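Local atomic coordinates of lipid II:glycine glycyltransferase (Staphylococcus aureus, PDB entry 6SNR), a protein that probably adds the first glycine of the pentaglycine interpeptide bridge to the lysine of lipid II, taking it from glycyl-tRNA. Residues I43-D48 with L86-D91; D79-E84 with G116-Q121; A254-K259 with K268-M273. All coordinates share one frame; numbering follows the deposited sequence.

Contact 1 of 3, residues I43-D48 with L86-D91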
loop_
_atom_site.group_PDB
_atom_site.type_symbol
_atom_site.label_atom_id
_atom_site.label_comp_id
_atom_site.label_asym_id
_atom_site.label_seq_id
_atom_site.Cartn_x
_atom_site.Cartn_y
_atom_site.Cartn_z
ATOM N N ILE A 43 24.661 9.963 1.016
ATOM C CA ILE A 43 25.178 11.306 1.358
ATOM C C ILE A 43 24.321 11.870 2.483
ATOM O O ILE A 43 23.142 11.545 2.632
ATOM C CB ILE A 43 25.210 12.298 0.179
ATOM C CG1 ILE A 43 23.825 12.466 -0.509
ATOM C CG2 ILE A 43 26.189 11.794 -0.873
ATOM C CD1 ILE A 43 23.756 13.476 -1.668
ATOM N N ALA A 44 24.920 12.740 3.292
ATOM C CA ALA A 44 24.231 13.472 4.351
ATOM C C ALA A 44 24.933 14.786 4.514
ATOM O O ALA A 44 26.144 14.855 4.367
ATOM C CB ALA A 44 24.173 12.690 5.655
ATOM N N VAL A 45 24.164 15.830 4.760
ATOM C CA VAL A 45 24.684 17.182 5.027
ATOM C C VAL A 45 23.968 17.801 6.248
ATOM O O VAL A 45 22.833 17.444 6.602
ATOM C CB VAL A 45 24.497 18.089 3.795
ATOM C CG1 VAL A 45 25.179 17.539 2.551
ATOM C CG2 VAL A 45 23.022 18.355 3.552
ATOM N N GLY A 46 24.677 18.673 6.966
ATOM C CA GLY A 46 24.103 19.351 8.112
ATOM C C GLY A 46 25.045 20.386 8.723
ATOM O O GLY A 46 26.045 20.750 8.118
ATOM N N ARG A 47 24.670 20.873 9.896
ATOM C CA ARG A 47 25.437 21.921 10.601
ATOM C C ARG A 47 25.316 21.680 12.087
ATOM O O ARG A 47 24.242 21.295 12.574
ATOM C CB ARG A 47 24.866 23.310 10.313
ATOM C CG ARG A 47 25.249 23.897 8.976
ATOM C CD ARG A 47 24.762 25.333 8.849
ATOM N NE ARG A 47 25.587 26.286 9.605
ATOM C CZ ARG A 47 25.294 26.792 10.806
ATOM N NH1 ARG A 47 24.180 26.447 11.454
ATOM N NH2 ARG A 47 26.132 27.652 11.377
ATOM N N ASP A 48 26.412 21.914 12.810
ATOM C CA ASP A 48 26.407 21.818 14.278
ATOM C C ASP A 48 26.003 20.443 14.784
ATOM O O ASP A 48 25.377 20.341 15.843
ATOM C CB ASP A 48 25.465 22.866 14.899
ATOM C CG ASP A 48 25.729 24.280 14.398
ATOM O OD1 ASP A 48 26.903 24.682 14.352
ATOM O OD2 ASP A 48 24.757 24.981 14.041
ATOM N N LEU A 86 20.013 21.908 0.067
ATOM C CA LEU A 86 19.819 21.381 -1.292
ATOM C C LEU A 86 21.088 21.472 -2.132
ATOM O O LEU A 86 21.497 20.482 -2.758
ATOM C CB LEU A 86 18.664 22.099 -1.995
ATOM C CG LEU A 86 18.270 21.655 -3.396
ATOM C CD1 LEU A 86 17.807 20.196 -3.451
ATOM C CD2 LEU A 86 17.174 22.598 -3.883
ATOM N N ASN A 87 21.746 22.660 -2.157
ATOM C CA ASN A 87 22.995 22.780 -2.923
ATOM C C ASN A 87 24.085 21.830 -2.453
ATOM O O ASN A 87 24.833 21.258 -3.245
ATOM C CB ASN A 87 23.510 24.235 -2.831
ATOM C CG ASN A 87 24.867 24.435 -3.488
ATOM O OD1 ASN A 87 25.868 24.707 -2.784
ATOM N ND2 ASN A 87 24.928 24.311 -4.815
ATOM N N ALA A 88 24.198 21.685 -1.136
ATOM C CA ALA A 88 25.208 20.793 -0.587
ATOM C C ALA A 88 24.979 19.340 -0.958
ATOM O O ALA A 88 25.911 18.606 -1.298
ATOM C CB ALA A 88 25.291 20.949 0.889
ATOM N N LEU A 89 23.710 18.913 -0.910
ATOM C CA LEU A 89 23.383 17.599 -1.420
ATOM C C LEU A 89 23.741 17.405 -2.884
ATOM O O LEU A 89 24.301 16.340 -3.261
ATOM C CB LEU A 89 21.880 17.277 -1.172
ATOM C CG LEU A 89 21.518 17.020 0.273
ATOM C CD1 LEU A 89 20.022 17.099 0.484
ATOM C CD2 LEU A 89 22.048 15.686 0.764
ATOM N N LEU A 90 23.419 18.391 -3.739
ATOM C CA LEU A 90 23.835 18.280 -5.163
ATOM C C LEU A 90 25.375 18.202 -5.317
ATOM O O LEU A 90 25.876 17.383 -6.064
ATOM C CB LEU A 90 23.229 19.411 -6.009
ATOM C CG LEU A 90 23.566 19.382 -7.502
ATOM C CD1 LEU A 90 23.195 18.090 -8.207
ATOM C CD2 LEU A 90 22.905 20.596 -8.204
ATOM N N ASP A 91 26.096 19.046 -4.584
ATOM C CA ASP A 91 27.555 19.022 -4.607
ATOM C C ASP A 91 28.083 17.612 -4.298
ATOM O O ASP A 91 28.898 17.047 -5.054
ATOM C CB ASP A 91 28.137 20.029 -3.613
ATOM C CG ASP A 91 28.087 21.508 -4.094
ATOM O OD1 ASP A 91 27.780 21.830 -5.278
ATOM O OD2 ASP A 91 28.394 22.370 -3.237
#
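Leu89 lies between Ile43 and Val45, the two strand residues that face helix 86-91. The side-chain contacts of the tight part are apolar. Leu89 CD2 meets Ile43 CD1 at 3.7 Å, while the CG2 branch of Val45 packs on the branch point Leu89 CG at 3.8 Å; in both pairs the side chains run at a slant to each other. The CG1 branch of Val45 goes to the other helix residue, touching Ala88 CB at 3.8 Å, and so the valine straddles two consecutive residues of the helix. Ile43 has CG1 between its backbone N and carbonyl carbon (chi1 55°) and is extended beyond it (chi2 178°), which carries the methyl CD1 up to a backbone carbonyl, 3.3 Å from Leu89 O. No hydrogen bond joins the segments.

Toward Asp48 the contact opens. Gly46 brings no side chain to it; the strand ends at Arg47, and this residue and Asp48, in the following turn, are exposed, with a local salt bridge of 3.0 Å between Arg47 NH1 and Asp48 OD2. Ala88, only partly exposed, marks the edge of the packed region.

The helix segment crosses the strand at 145°, with the axes 8.3 Å apart. Strand 39-47 is hydrogen-bonded through Val45 to Gln52 and Gly53 of strand 50-61. Helix 83-99 is the connecting helix of a beta-alpha-beta crossover between the parallel neighbours 68-78 and 102-107; it packs on the sheet face that includes strand 39-47, with Ala93 and Ile96 also against Ile43, and Leu89 reaches Phe76 and Val78.

Contact 2 of 3, residues D79-E84 with G116-Q121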
loop_
_atom_site.group_PDB
_atom_site.type_symbol
_atom_site.label_atom_id
_atom_site.label_comp_id
_atom_site.label_asym_id
_atom_site.label_seq_id
_atom_site.Cartn_x
_atom_site.Cartn_y
_atom_site.Cartn_z
ATOM N N ASP A 79 14.179 19.586 2.900
ATOM C CA ASP A 79 13.276 20.720 2.683
ATOM C C ASP A 79 13.784 21.485 1.452
ATOM O O ASP A 79 14.879 22.051 1.491
ATOM C CB ASP A 79 13.237 21.565 3.966
ATOM C CG ASP A 79 12.358 22.807 3.856
ATOM O OD1 ASP A 79 11.823 23.113 2.763
ATOM O OD2 ASP A 79 12.219 23.486 4.902
ATOM N N TYR A 80 12.994 21.488 0.369
ATOM C CA TYR A 80 13.389 22.073 -0.934
ATOM C C TYR A 80 13.411 23.606 -0.867
ATOM O O TYR A 80 13.937 24.236 -1.788
ATOM C CB TYR A 80 12.538 21.532 -2.105
ATOM C CG TYR A 80 12.987 20.141 -2.490
ATOM C CD1 TYR A 80 12.590 19.021 -1.747
ATOM C CD2 TYR A 80 13.895 19.932 -3.533
ATOM C CE1 TYR A 80 13.076 17.743 -2.048
ATOM C CE2 TYR A 80 14.383 18.683 -3.837
ATOM C CZ TYR A 80 13.970 17.578 -3.098
ATOM O OH TYR A 80 14.509 16.370 -3.410
ATOM N N SER A 81 12.891 24.167 0.224
ATOM C CA SER A 81 13.114 25.583 0.527
ATOM C C SER A 81 14.427 25.903 1.259
ATOM O O SER A 81 14.751 27.085 1.442
ATOM C CB SER A 81 11.951 26.131 1.339
ATOM O OG SER A 81 10.722 25.835 0.696
ATOM N N ASN A 82 15.183 24.882 1.666
ATOM C CA ASN A 82 16.484 25.079 2.301
ATOM C C ASN A 82 17.544 25.051 1.206
ATOM O O ASN A 82 18.079 23.989 0.851
ATOM C CB ASN A 82 16.702 23.981 3.341
ATOM C CG ASN A 82 17.960 24.165 4.153
ATOM O OD1 ASN A 82 18.908 24.813 3.710
ATOM N ND2 ASN A 82 17.996 23.528 5.338
ATOM N N LYS A 83 17.840 26.218 0.632
ATOM C CA LYS A 83 18.773 26.306 -0.471
ATOM C C LYS A 83 20.178 25.774 -0.148
ATOM O O LYS A 83 20.812 25.149 -1.007
ATOM C CB LYS A 83 18.907 27.764 -0.957
ATOM C CG LYS A 83 17.657 28.337 -1.601
ATOM C CD LYS A 83 17.971 29.691 -2.224
ATOM C CE LYS A 83 16.773 30.288 -2.931
ATOM N NZ LYS A 83 15.683 30.669 -1.996
ATOM N N GLU A 84 20.664 26.050 1.067
ATOM C CA GLU A 84 22.016 25.649 1.433
ATOM C C GLU A 84 22.124 24.130 1.510
ATOM O O GLU A 84 23.083 23.570 1.041
ATOM C CB GLU A 84 22.480 26.301 2.734
ATOM C CG GLU A 84 22.743 27.798 2.598
ATOM C CD GLU A 84 24.124 28.137 2.050
ATOM O OE1 GLU A 84 24.751 27.293 1.354
ATOM O OE2 GLU A 84 24.586 29.271 2.318
ATOM N N GLY A 116 5.035 22.989 -4.201
ATOM C CA GLY A 116 6.287 22.725 -4.875
ATOM C C GLY A 116 6.911 23.910 -5.569
ATOM O O GLY A 116 7.832 23.715 -6.347
ATOM N N THR A 117 6.413 25.123 -5.295
ATOM C CA THR A 117 6.889 26.318 -6.005
ATOM C C THR A 117 8.389 26.529 -5.767
ATOM O O THR A 117 9.139 26.677 -6.735
ATOM C CB THR A 117 6.082 27.590 -5.611
ATOM O OG1 THR A 117 4.714 27.420 -5.989
ATOM C CG2 THR A 117 6.621 28.850 -6.311
ATOM N N ASP A 118 8.801 26.501 -4.503
ATOM C CA ASP A 118 10.217 26.574 -4.133
ATOM C C ASP A 118 11.034 25.469 -4.779
ATOM O O ASP A 118 12.123 25.727 -5.313
ATOM C CB ASP A 118 10.404 26.515 -2.607
ATOM C CG ASP A 118 10.094 27.839 -1.923
ATOM O OD1 ASP A 118 9.787 28.832 -2.622
ATOM O OD2 ASP A 118 10.150 27.896 -0.679
ATOM N N ALA A 119 10.547 24.221 -4.698
ATOM C CA ALA A 119 11.292 23.105 -5.300
ATOM C C ALA A 119 11.540 23.299 -6.787
ATOM O O ALA A 119 12.663 23.167 -7.270
ATOM C CB ALA A 119 10.608 21.743 -5.036
ATOM N N LEU A 120 10.484 23.629 -7.523
ATOM C CA LEU A 120 10.616 23.834 -8.945
ATOM C C LEU A 120 11.621 24.933 -9.222
ATOM O O LEU A 120 12.472 24.766 -10.088
ATOM C CB LEU A 120 9.249 24.202 -9.556
ATOM C CG LEU A 120 8.267 23.025 -9.585
ATOM C CD1 LEU A 120 6.809 23.497 -9.733
ATOM C CD2 LEU A 120 8.612 22.090 -10.703
ATOM N N GLN A 121 11.513 26.042 -8.487
ATOM C CA GLN A 121 12.355 27.232 -8.741
ATOM C C GLN A 121 13.812 26.923 -8.447
ATOM O O GLN A 121 14.728 27.194 -9.275
ATOM C CB GLN A 121 11.874 28.422 -7.897
ATOM C CG GLN A 121 10.557 28.996 -8.419
ATOM C CD GLN A 121 10.148 30.326 -7.787
ATOM O OE1 GLN A 121 10.850 30.880 -6.945
ATOM N NE2 GLN A 121 9.004 30.855 -8.225
#
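The backbone of Asp79-Asn82 folds into a type I beta turn, closed by Asn82 N on Asp79 O (2.9 Å), and sets Tyr80 and Ser81 beside the first turn of helix 117-125, with the CA atoms of Tyr80 and Ala119 5.0 Å apart. Between the segments, Ser81 OG donates a short hydrogen bond of 2.5 Å to Asp118 OD2, arriving at the anti lone pair of that oxygen, the one turned away from OD1. Ser81 OG lies anti to its carbonyl carbon (chi1 -52°), a rotation that brings the hydroxyl to the carboxylate. The backbone of the serine is held as well: Ser81 N bonds to Asp79 OD1 at 2.9 Å (N-H...O 149°), approaching from 44° out of the carboxylate plane, and forms an Asx turn. Beside this polar pair at the more solvent-facing side the contact turns apolar and buried, as Ala119 CB presses on Tyr80 CB at 3.5 Å and lies obliquely to the ring. From there the ring leads away from the helix, and its hydroxyl hydrogen-bonds to Phe76 O.

This turn links strand 68-78 to helix 83-99, whose N-cap is Asn82, with OD1 accepting from Ala85 N and ND2 reaching Gln52 OE1 of strand 50-61. Helix 117-125 also contributes Asn122 ND2, bonded to Tyr80 O, and rests Ala119 on the loop residue Ile385.

Contact 3 of 3, residues A254-K259 with K268-M273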
loop_
_atom_site.group_PDB
_atom_site.type_symbol
_atom_site.label_atom_id
_atom_site.label_comp_id
_atom_site.label_asym_id
_atom_site.label_seq_id
_atom_site.Cartn_x
_atom_site.Cartn_y
_atom_site.Cartn_z
ATOM N N ALA A 254 -37.873 -18.747 23.560
ATOM C CA ALA A 254 -38.257 -18.943 24.971
ATOM C C ALA A 254 -38.857 -17.684 25.589
ATOM O O ALA A 254 -39.913 -17.753 26.232
ATOM C CB ALA A 254 -37.064 -19.404 25.803
ATOM N N LYS A 255 -38.195 -16.547 25.389
ATOM C CA LYS A 255 -38.629 -15.243 25.924
ATOM C C LYS A 255 -40.014 -14.821 25.387
ATOM O O LYS A 255 -40.880 -14.415 26.152
ATOM C CB LYS A 255 -37.560 -14.182 25.614
ATOM C CG LYS A 255 -37.921 -12.737 25.947
ATOM C CD LYS A 255 -36.934 -11.742 25.331
ATOM C CE LYS A 255 -37.124 -11.606 23.826
ATOM N NZ LYS A 255 -36.232 -10.597 23.196
ATOM N N TRP A 256 -40.220 -14.896 24.069
ATOM C CA TRP A 256 -41.534 -14.581 23.487
ATOM C C TRP A 256 -42.626 -15.583 23.875
ATOM O O TRP A 256 -43.778 -15.207 24.011
ATOM C CB TRP A 256 -41.443 -14.455 21.939
ATOM C CG TRP A 256 -40.796 -13.181 21.491
ATOM C CD1 TRP A 256 -39.550 -13.041 20.945
ATOM C CD2 TRP A 256 -41.343 -11.846 21.585
ATOM N NE1 TRP A 256 -39.290 -11.710 20.687
ATOM C CE2 TRP A 256 -40.375 -10.957 21.049
ATOM C CE3 TRP A 256 -42.558 -11.320 22.048
ATOM C CZ2 TRP A 256 -40.586 -9.568 20.976
ATOM C CZ3 TRP A 256 -42.773 -9.917 21.972
ATOM C CH2 TRP A 256 -41.785 -9.068 21.437
ATOM N N GLN A 257 -42.287 -16.854 24.053
ATOM C CA GLN A 257 -43.252 -17.848 24.500
ATOM C C GLN A 257 -43.742 -17.520 25.909
ATOM O O GLN A 257 -44.910 -17.722 26.236
ATOM C CB GLN A 257 -42.636 -19.250 24.493
ATOM C CG GLN A 257 -42.676 -19.900 23.133
ATOM C CD GLN A 257 -42.457 -21.394 23.220
ATOM O OE1 GLN A 257 -41.448 -21.841 23.747
ATOM N NE2 GLN A 257 -43.393 -22.161 22.700
ATOM N N GLN A 258 -42.825 -17.035 26.737
ATOM C CA GLN A 258 -43.173 -16.645 28.096
ATOM C C GLN A 258 -44.045 -15.391 28.122
ATOM O O GLN A 258 -44.954 -15.302 28.937
ATOM C CB GLN A 258 -41.911 -16.480 28.944
ATOM C CG GLN A 258 -41.245 -17.807 29.273
ATOM C CD GLN A 258 -42.191 -18.778 29.956
ATOM O OE1 GLN A 258 -42.581 -18.567 31.103
ATOM N NE2 GLN A 258 -42.586 -19.840 29.245
ATOM N N LYS A 259 -43.808 -14.441 27.221
ATOM C CA LYS A 259 -44.708 -13.275 27.102
ATOM C C LYS A 259 -46.101 -13.673 26.606
ATOM O O LYS A 259 -47.127 -13.181 27.096
ATOM C CB LYS A 259 -44.094 -12.200 26.195
ATOM C CG LYS A 259 -42.880 -11.509 26.809
ATOM C CD LYS A 259 -43.225 -10.194 27.501
ATOM C CE LYS A 259 -42.902 -8.991 26.617
ATOM N NZ LYS A 259 -41.432 -8.723 26.528
ATOM N N LYS A 268 -50.335 -12.014 19.849
ATOM C CA LYS A 268 -50.283 -12.020 18.385
ATOM C C LYS A 268 -48.881 -11.607 17.908
ATOM O O LYS A 268 -48.272 -12.238 17.028
ATOM C CB LYS A 268 -51.361 -11.077 17.847
ATOM C CG LYS A 268 -51.854 -11.328 16.457
ATOM C CD LYS A 268 -52.941 -10.314 16.080
ATOM C CE LYS A 268 -54.301 -10.619 16.707
ATOM N NZ LYS A 268 -55.417 -9.844 16.054
ATOM N N LYS A 269 -48.333 -10.558 18.516
ATOM C CA LYS A 269 -46.963 -10.113 18.232
ATOM C C LYS A 269 -45.877 -11.161 18.557
ATOM O O LYS A 269 -44.917 -11.358 17.810
ATOM C CB LYS A 269 -46.631 -8.850 19.043
ATOM N N ALA A 270 -46.043 -11.804 19.713
ATOM C CA ALA A 270 -45.120 -12.844 20.144
ATOM C C ALA A 270 -45.010 -13.990 19.132
ATOM O O ALA A 270 -43.911 -14.459 18.825
ATOM C CB ALA A 270 -45.528 -13.376 21.522
ATOM N N GLN A 271 -46.144 -14.421 18.636
ATOM C CA GLN A 271 -46.167 -15.566 17.723
ATOM C C GLN A 271 -45.524 -15.176 16.434
ATOM O O GLN A 271 -44.795 -15.978 15.817
ATOM C CB GLN A 271 -47.584 -16.080 17.517
ATOM C CG GLN A 271 -47.628 -17.294 16.598
ATOM C CD GLN A 271 -46.836 -18.466 17.139
ATOM O OE1 GLN A 271 -45.924 -19.022 16.469
ATOM N NE2 GLN A 271 -47.164 -18.866 18.336
ATOM N N ASN A 272 -45.773 -13.921 16.032
ATOM C CA ASN A 272 -45.102 -13.381 14.872
ATOM C C ASN A 272 -43.592 -13.427 15.007
ATOM O O ASN A 272 -42.852 -13.881 14.117
ATOM C CB ASN A 272 -45.589 -11.941 14.624
ATOM C CG ASN A 272 -45.148 -11.405 13.282
ATOM O OD1 ASN A 272 -44.435 -10.407 13.203
ATOM N ND2 ASN A 272 -45.552 -12.066 12.229
ATOM N N MET A 273 -43.077 -13.026 16.176
ATOM C CA MET A 273 -41.638 -12.985 16.381
ATOM C C MET A 273 -41.075 -14.399 16.490
ATOM O O MET A 273 -39.956 -14.689 16.060
ATOM C CB MET A 273 -41.296 -12.157 17.627
ATOM C CG MET A 273 -41.781 -10.707 17.536
ATOM S SD MET A 273 -40.804 -9.691 16.420
ATOM C CE MET A 273 -42.012 -9.059 15.265
#
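Met273 CB sits over the five-membered ring of the Trp256 indole, on one face, 3.7 Å from the centroid of that ring and only 9° off its normal, a CH-pi contact. Its CG follows the same ring system toward the benzo part, meeting Trp256 CZ2 at 3.8 Å. The sulfur comes no closer than a slanted Met-aromatic contact, with SD 5.2 Å from the six-membered centroid and 35° off the normal. Ala270 supplies the rest of this first shell: its CA lies 3.5 Å from Trp256 CE3, approaching the ring obliquely, and its CB rests 3.6 Å from the backbone oxygen Trp256 O. The small side chain of Ala270 is consistent with the close approach of the two backbones at this level, where the CA atoms of Trp256 and Ala270 are 5.2 Å apart.

Ala270 and Met273 are three residues apart, so they present one side of their helix to the indole. Trp256 leaves its own helix with CG anti to the carbonyl carbon (chi1 -75°), which turns the ring toward the 268-273 helix. Bends at chi2 and chi3 curl the methionine beyond CG; Met273 lies at the margin, and both residues stay partly exposed.

Farther out, Gln266 from the connecting loop and Ile274 touch the tryptophan, while Met260 packs on Ala270. The two segments lie near the distal turn of a helical hairpin, where helix 235-262 goes out and helix 267-297 returns; this antiparallel coiled-coil arm, as in S. aureus FemA, projects from the globular body.

How the contacts relate
Contacts 1 and 2 are neighbours, their centres 14 Å apart, and both use helix 83-99: contact 2 at the turn leading into it, contact 1 in its second turn. Leu86 CD1 joins them by packing 3.8 Å from Tyr80 CE2. Their segments alternate along the chain, and both contacts lie at the sheet containing strands 39-47, 50-61 and 68-78. Contact 3 follows later in sequence and lies on the opposite side of the chain's centre, its own centre 78 Å from that of contact 1 and 73 Å from that of contact 2. The protein thus combines a body built on two mixed sheets, the first of which carries contacts 1 and 2, with a long helical arm carrying contact 3.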